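Local structure of rhamnosidase B (Bacillus sp., 2OKX) at residues T662-L673 with F725-I736. The protein catalyses hydrolysis of terminal alpha-L-rhamnose residues in alpha-L-rhamnosides, as a glycoside hydrolase of family 78. Sequence-based numbering, arbitrary orientation.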
ATOM      1  N   THR A 662     -20.289 -20.357   6.298  1.00 31.23           N
ATOM      2  CA  THR A 662     -20.736 -21.701   5.957  1.00 33.70           C
ATOM      3  C   THR A 662     -19.560 -22.509   5.422  1.00 34.54           C
ATOM      4  O   THR A 662     -19.355 -23.659   5.812  1.00 33.99           O
ATOM      5  CB  THR A 662     -21.850 -21.665   4.890  1.00 34.67           C
ATOM      6  OG1 THR A 662     -23.021 -21.053   5.445  1.00 35.53           O
ATOM      7  CG2 THR A 662     -22.188 -23.078   4.415  1.00 36.01           C
ATOM      8  N   HIS A 663     -18.774 -21.900   4.538  1.00 34.67           N
ATOM      9  CA  HIS A 663     -17.627 -22.592   3.969  1.00 34.37           C
ATOM     10  C   HIS A 663     -16.457 -22.772   4.931  1.00 33.28           C
ATOM     11  O   HIS A 663     -15.697 -23.733   4.806  1.00 33.72           O
ATOM     12  CB  HIS A 663     -17.177 -21.898   2.684  1.00 35.55           C
ATOM     13  CG  HIS A 663     -18.128 -22.088   1.544  1.00 36.66           C
ATOM     14  ND1 HIS A 663     -19.334 -21.425   1.462  1.00 37.58           N
ATOM     15  CD2 HIS A 663     -18.080 -22.914   0.472  1.00 37.38           C
ATOM     16  CE1 HIS A 663     -19.987 -21.834   0.389  1.00 38.70           C
ATOM     17  NE2 HIS A 663     -19.249 -22.738  -0.229  1.00 38.06           N
ATOM     18  N   TYR A 664     -16.299 -21.869   5.892  1.00 31.89           N
ATOM     19  CA  TYR A 664     -15.213 -22.028   6.853  1.00 31.70           C
ATOM     20  C   TYR A 664     -15.512 -23.226   7.753  1.00 32.93           C
ATOM     21  O   TYR A 664     -14.604 -23.949   8.169  1.00 32.61           O
ATOM     22  CB  TYR A 664     -15.027 -20.767   7.706  1.00 31.46           C
ATOM     23  CG  TYR A 664     -14.084 -19.757   7.084  1.00 29.04           C
ATOM     24  CD1 TYR A 664     -14.565 -18.703   6.313  1.00 29.16           C
ATOM     25  CD2 TYR A 664     -12.701 -19.892   7.229  1.00 29.11           C
ATOM     26  CE1 TYR A 664     -13.691 -17.806   5.694  1.00 28.79           C
ATOM     27  CE2 TYR A 664     -11.821 -19.002   6.616  1.00 28.49           C
ATOM     28  CZ  TYR A 664     -12.322 -17.962   5.849  1.00 28.91           C
ATOM     29  OH  TYR A 664     -11.453 -17.090   5.227  1.00 29.56           O
ATOM     30  N   LEU A 665     -16.794 -23.430   8.044  1.00 34.10           N
ATOM     31  CA  LEU A 665     -17.224 -24.542   8.889  1.00 36.28           C
ATOM     32  C   LEU A 665     -16.931 -25.892   8.235  1.00 36.94           C
ATOM     33  O   LEU A 665     -16.673 -26.882   8.924  1.00 36.51           O
ATOM     34  CB  LEU A 665     -18.721 -24.428   9.191  1.00 37.65           C
ATOM     35  CG  LEU A 665     -19.127 -23.345  10.193  1.00 38.01           C
ATOM     36  CD1 LEU A 665     -20.646 -23.287  10.318  1.00 38.86           C
ATOM     37  CD2 LEU A 665     -18.491 -23.648  11.539  1.00 37.22           C
ATOM     38  N   GLU A 666     -16.970 -25.929   6.907  1.00 36.74           N
ATOM     39  CA  GLU A 666     -16.698 -27.166   6.183  1.00 38.59           C
ATOM     40  C   GLU A 666     -15.237 -27.572   6.341  1.00 38.40           C
ATOM     41  O   GLU A 666     -14.859 -28.696   6.021  1.00 39.35           O
ATOM     42  CB  GLU A 666     -17.031 -26.999   4.698  1.00 38.56           C
ATOM     43  CG  GLU A 666     -18.490 -26.673   4.420  1.00 40.03           C
ATOM     44  CD  GLU A 666     -18.753 -26.401   2.953  1.00 41.58           C
ATOM     45  OE1 GLU A 666     -19.894 -26.032   2.607  1.00 42.60           O
ATOM     46  OE2 GLU A 666     -17.814 -26.555   2.143  1.00 43.10           O
ATOM     47  N   HIS A 667     -14.415 -26.656   6.844  1.00 37.35           N
ATOM     48  CA  HIS A 667     -12.999 -26.936   7.035  1.00 37.65           C
ATOM     49  C   HIS A 667     -12.698 -27.474   8.424  1.00 37.53           C
ATOM     50  O   HIS A 667     -11.540 -27.669   8.789  1.00 38.10           O
ATOM     51  CB  HIS A 667     -12.175 -25.680   6.741  1.00 38.37           C
ATOM     52  CG  HIS A 667     -12.057 -25.378   5.279  1.00 37.73           C
ATOM     53  ND1 HIS A 667     -11.072 -25.924   4.485  1.00 38.51           N
ATOM     54  CD2 HIS A 667     -12.843 -24.647   4.454  1.00 38.33           C
ATOM     55  CE1 HIS A 667     -11.256 -25.543   3.234  1.00 39.02           C
ATOM     56  NE2 HIS A 667     -12.324 -24.768   3.188  1.00 38.28           N
ATOM     57  N   ILE A 668     -13.752 -27.707   9.198  1.00 39.48           N
ATOM     58  CA  ILE A 668     -13.608 -28.275  10.533  1.00 40.92           C
ATOM     59  C   ILE A 668     -13.790 -29.777  10.341  1.00 42.03           C
ATOM     60  O   ILE A 668     -14.812 -30.218   9.814  1.00 42.76           O
ATOM     61  CB  ILE A 668     -14.692 -27.745  11.499  1.00 40.45           C
ATOM     62  CG1 ILE A 668     -14.487 -26.245  11.740  1.00 39.47           C
ATOM     63  CG2 ILE A 668     -14.633 -28.508  12.817  1.00 38.00           C
ATOM     64  CD1 ILE A 668     -15.534 -25.611  12.643  1.00 38.55           C
ATOM     65  N   ASP A 669     -12.801 -30.562  10.755  1.00 44.65           N
ATOM     66  CA  ASP A 669     -12.873 -32.010  10.587  1.00 47.62           C
ATOM     67  C   ASP A 669     -13.206 -32.804  11.850  1.00 49.05           C
ATOM     68  O   ASP A 669     -13.707 -32.261  12.835  1.00 49.07           O
ATOM     69  CB  ASP A 669     -11.558 -32.530  10.004  1.00 48.23           C
ATOM     70  CG  ASP A 669     -10.362 -32.172  10.859  1.00 48.41           C
ATOM     71  OD1 ASP A 669     -10.476 -32.237  12.101  1.00 50.02           O
ATOM     72  OD2 ASP A 669      -9.304 -31.838  10.288  1.00 50.56           O
ATOM     73  N   ASP A 670     -12.914 -34.101  11.792  1.00 50.04           N
ATOM     74  CA  ASP A 670     -13.158 -35.042  12.883  1.00 50.55           C
ATOM     75  C   ASP A 670     -12.829 -34.510  14.269  1.00 50.15           C
ATOM     76  O   ASP A 670     -13.636 -34.629  15.193  1.00 51.22           O
ATOM     77  CB  ASP A 670     -12.358 -36.323  12.640  1.00 51.57           C
ATOM     78  CG  ASP A 670     -12.829 -37.075  11.420  1.00 52.61           C
ATOM     79  OD1 ASP A 670     -12.157 -38.052  11.022  1.00 54.19           O
ATOM     80  OD2 ASP A 670     -13.880 -36.691  10.862  1.00 52.30           O
ATOM     81  N   SER A 671     -11.639 -33.940  14.414  1.00 48.59           N
ATOM     82  CA  SER A 671     -11.201 -33.395  15.692  1.00 46.56           C
ATOM     83  C   SER A 671     -12.180 -32.339  16.198  1.00 44.77           C
ATOM     84  O   SER A 671     -12.205 -32.024  17.385  1.00 44.12           O
ATOM     85  CB  SER A 671      -9.816 -32.765  15.545  1.00 47.34           C
ATOM     86  OG  SER A 671      -9.868 -31.650  14.669  1.00 47.98           O
ATOM     87  N   GLY A 672     -12.985 -31.801  15.287  1.00 43.68           N
ATOM     88  CA  GLY A 672     -13.942 -30.773  15.656  1.00 42.11           C
ATOM     89  C   GLY A 672     -13.265 -29.415  15.715  1.00 40.83           C
ATOM     90  O   GLY A 672     -13.773 -28.479  16.331  1.00 39.20           O
ATOM     91  N   LEU A 673     -12.106 -29.317  15.069  1.00 39.23           N
ATOM     92  CA  LEU A 673     -11.333 -28.080  15.036  1.00 38.55           C
ATOM     93  C   LEU A 673     -11.084 -27.633  13.602  1.00 39.20           C
ATOM     94  O   LEU A 673     -11.101 -28.444  12.672  1.00 38.31           O
ATOM     95  CB  LEU A 673      -9.987 -28.277  15.743  1.00 37.20           C
ATOM     96  CG  LEU A 673     -10.030 -28.650  17.228  1.00 39.34           C
ATOM     97  CD1 LEU A 673      -8.640 -29.042  17.703  1.00 39.23           C
ATOM     98  CD2 LEU A 673     -10.567 -27.476  18.038  1.00 39.96           C
ATOM     99  N   PHE A 725     -25.031 -21.225  13.519  1.00 35.69           N
ATOM    100  CA  PHE A 725     -23.656 -20.774  13.721  1.00 35.63           C
ATOM    101  C   PHE A 725     -23.369 -20.690  15.216  1.00 34.57           C
ATOM    102  O   PHE A 725     -22.265 -20.996  15.667  1.00 34.50           O
ATOM    103  CB  PHE A 725     -23.439 -19.395  13.082  1.00 35.78           C
ATOM    104  CG  PHE A 725     -23.429 -19.407  11.573  1.00 35.93           C
ATOM    105  CD1 PHE A 725     -23.555 -18.217  10.861  1.00 35.44           C
ATOM    106  CD2 PHE A 725     -23.278 -20.596  10.862  1.00 35.54           C
ATOM    107  CE1 PHE A 725     -23.534 -18.208   9.468  1.00 35.65           C
ATOM    108  CE2 PHE A 725     -23.256 -20.596   9.468  1.00 35.95           C
ATOM    109  CZ  PHE A 725     -23.384 -19.399   8.770  1.00 35.78           C
ATOM    110  N   ALA A 726     -24.373 -20.273  15.981  1.00 35.15           N
ATOM    111  CA  ALA A 726     -24.228 -20.148  17.425  1.00 35.98           C
ATOM    112  C   ALA A 726     -23.933 -21.506  18.059  1.00 36.72           C
ATOM    113  O   ALA A 726     -23.088 -21.616  18.949  1.00 36.75           O
ATOM    114  CB  ALA A 726     -25.495 -19.548  18.024  1.00 34.51           C
ATOM    115  N   ALA A 727     -24.629 -22.542  17.594  1.00 38.61           N
ATOM    116  CA  ALA A 727     -24.434 -23.891  18.118  1.00 38.88           C
ATOM    117  C   ALA A 727     -23.015 -24.370  17.826  1.00 39.08           C
ATOM    118  O   ALA A 727     -22.319 -24.875  18.710  1.00 38.51           O
ATOM    119  CB  ALA A 727     -25.444 -24.842  17.494  1.00 40.06           C
ATOM    120  N   ARG A 728     -22.599 -24.210  16.575  1.00 39.30           N
ATOM    121  CA  ARG A 728     -21.264 -24.608  16.146  1.00 39.01           C
ATOM    122  C   ARG A 728     -20.189 -23.898  16.962  1.00 39.23           C
ATOM    123  O   ARG A 728     -19.146 -24.475  17.270  1.00 38.69           O
ATOM    124  CB  ARG A 728     -21.092 -24.292  14.663  1.00 39.91           C
ATOM    125  CG  ARG A 728     -21.836 -25.241  13.740  1.00 41.18           C
ATOM    126  CD  ARG A 728     -21.089 -26.559  13.621  1.00 42.34           C
ATOM    127  NE  ARG A 728     -20.849 -26.902  12.223  1.00 44.12           N
ATOM    128  CZ  ARG A 728     -19.805 -27.600  11.793  1.00 44.17           C
ATOM    129  NH1 ARG A 728     -18.895 -28.035  12.654  1.00 45.52           N
ATOM    130  NH2 ARG A 728     -19.664 -27.855  10.500  1.00 46.89           N
ATOM    131  N   ALA A 729     -20.449 -22.642  17.314  1.00 40.14           N
ATOM    132  CA  ALA A 729     -19.503 -21.859  18.097  1.00 40.11           C
ATOM    133  C   ALA A 729     -19.262 -22.520  19.449  1.00 40.12           C
ATOM    134  O   ALA A 729     -18.122 -22.618  19.912  1.00 38.68           O
ATOM    135  CB  ALA A 729     -20.032 -20.436  18.288  1.00 40.43           C
ATOM    136  N   ASP A 730     -20.342 -22.974  20.081  1.00 41.55           N
ATOM    137  CA  ASP A 730     -20.244 -23.637  21.377  1.00 42.74           C
ATOM    138  C   ASP A 730     -19.438 -24.923  21.253  1.00 42.01           C
ATOM    139  O   ASP A 730     -18.540 -25.184  22.054  1.00 40.72           O
ATOM    140  CB  ASP A 730     -21.639 -23.957  21.919  1.00 45.17           C
ATOM    141  CG  ASP A 730     -22.386 -22.719  22.371  1.00 47.97           C
ATOM    142  OD1 ASP A 730     -22.581 -21.805  21.545  1.00 50.44           O
ATOM    143  OD2 ASP A 730     -22.779 -22.659  23.555  1.00 51.46           O
ATOM    144  N   LEU A 731     -19.770 -25.724  20.246  1.00 42.49           N
ATOM    145  CA  LEU A 731     -19.079 -26.983  20.009  1.00 43.48           C
ATOM    146  C   LEU A 731     -17.597 -26.729  19.770  1.00 43.03           C
ATOM    147  O   LEU A 731     -16.741 -27.436  20.307  1.00 42.44           O
ATOM    148  CB  LEU A 731     -19.675 -27.698  18.791  1.00 45.57           C
ATOM    149  CG  LEU A 731     -21.137 -28.141  18.893  1.00 48.41           C
ATOM    150  CD1 LEU A 731     -21.573 -28.766  17.578  1.00 49.57           C
ATOM    151  CD2 LEU A 731     -21.299 -29.134  20.035  1.00 49.33           C
ATOM    152  N   LEU A 732     -17.303 -25.710  18.967  1.00 41.72           N
ATOM    153  CA  LEU A 732     -15.924 -25.365  18.655  1.00 40.80           C
ATOM    154  C   LEU A 732     -15.197 -24.903  19.915  1.00 39.40           C
ATOM    155  O   LEU A 732     -14.103 -25.376  20.218  1.00 38.68           O
ATOM    156  CB  LEU A 732     -15.880 -24.257  17.598  1.00 41.60           C
ATOM    157  CG  LEU A 732     -14.735 -24.312  16.576  1.00 44.24           C
ATOM    158  CD1 LEU A 732     -14.641 -22.973  15.855  1.00 42.51           C
ATOM    159  CD2 LEU A 732     -13.419 -24.635  17.264  1.00 43.32           C
ATOM    160  N   ALA A 733     -15.810 -23.978  20.650  1.00 40.32           N
ATOM    161  CA  ALA A 733     -15.213 -23.460  21.877  1.00 40.89           C
ATOM    162  C   ALA A 733     -14.883 -24.583  22.859  1.00 40.92           C
ATOM    163  O   ALA A 733     -13.816 -24.591  23.475  1.00 40.81           O
ATOM    164  CB  ALA A 733     -16.157 -22.451  22.534  1.00 42.17           C
ATOM    165  N   GLU A 734     -15.804 -25.531  23.003  1.00 41.59           N
ATOM    166  CA  GLU A 734     -15.603 -26.653  23.914  1.00 41.84           C
ATOM    167  C   GLU A 734     -14.443 -27.536  23.450  1.00 40.32           C
ATOM    168  O   GLU A 734     -13.593 -27.934  24.247  1.00 39.18           O
ATOM    169  CB  GLU A 734     -16.883 -27.485  24.009  1.00 44.32           C
ATOM    170  CG  GLU A 734     -16.828 -28.582  25.062  1.00 48.55           C
ATOM    171  CD  GLU A 734     -18.090 -29.426  25.091  1.00 51.29           C
ATOM    172  OE1 GLU A 734     -18.183 -30.328  25.952  1.00 52.98           O
ATOM    173  OE2 GLU A 734     -18.986 -29.188  24.253  1.00 53.78           O
ATOM    174  N   THR A 735     -14.415 -27.839  22.156  1.00 39.83           N
ATOM    175  CA  THR A 735     -13.357 -28.665  21.590  1.00 39.87           C
ATOM    176  C   THR A 735     -12.013 -27.977  21.801  1.00 40.44           C
ATOM    177  O   THR A 735     -11.018 -28.622  22.138  1.00 40.96           O
ATOM    178  CB  THR A 735     -13.574 -28.890  20.081  1.00 41.01           C
ATOM    179  OG1 THR A 735     -14.859 -29.488  19.867  1.00 41.02           O
ATOM    180  CG2 THR A 735     -12.498 -29.808  19.518  1.00 40.81           C
ATOM    181  N   ILE A 736     -11.990 -26.661  21.608  1.00 39.46           N
ATOM    182  CA  ILE A 736     -10.767 -25.894  21.790  1.00 39.07           C
ATOM    183  C   ILE A 736     -10.260 -26.043  23.223  1.00 39.77           C
ATOM    184  O   ILE A 736      -9.089 -26.359  23.446  1.00 40.26           O
ATOM    185  CB  ILE A 736     -10.998 -24.396  21.480  1.00 38.72           C
ATOM    186  CG1 ILE A 736     -11.345 -24.226  19.997  1.00 39.15           C
ATOM    187  CG2 ILE A 736      -9.757 -23.592  21.832  1.00 37.00           C
ATOM    188  CD1 ILE A 736     -11.695 -22.806  19.598  1.00 39.38           C
TER
HETATM  189  O   HOH W   1     -17.667 -29.386   9.448  1.00 52.08           O
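L665, I668 and L673 carry the apolar part of this contact against F725, L732, T735 and I736. A chi1 of -74° puts L665 CG beside the backbone N, and from there the two branches of L665 divide: CD1 sits 3.8 Å from F725 CD2, while CD2 lies over one face of the R728 guanidinium, toward its rim. I668 CD1 comes within 4.2 Å of L732 CG. Farther along, L673 CD2 packs 3.9 Å from I736 CG1 and is tighter than usual against T735 CG2, at 3.4 Å. At the other end, T662 OG1 stands at the edge of the F725 ring, near its plane, and is hydrogen-bonded to the carbonyl of K658 one turn back in helix 647-665.

Polar linkage across the segments runs through one water. R728 bends at chi2 and chi3, bringing NH2 to 2.7 Å from the water, which lies in the guanidinium plane. The same water donates to L665 O (2.7 Å) and I668 O, the first and last residues of a type I turn. Inside helix 723-739, T735 OG1 donates to L731 O at 2.8 Å, tilted 34° from the carbonyl plane on the face opposite T735 N; this bond holds CG2 toward L673.

With no direct hydrogen bond between the segments, the C-terminal part of helix 647-665 and the chain after it pack on helix 723-739, within the six-hairpin glycosidase domain, this family's alpha barrel, through apolar contacts and an arginine whose charge probably polarises the water that donates to both carbonyls.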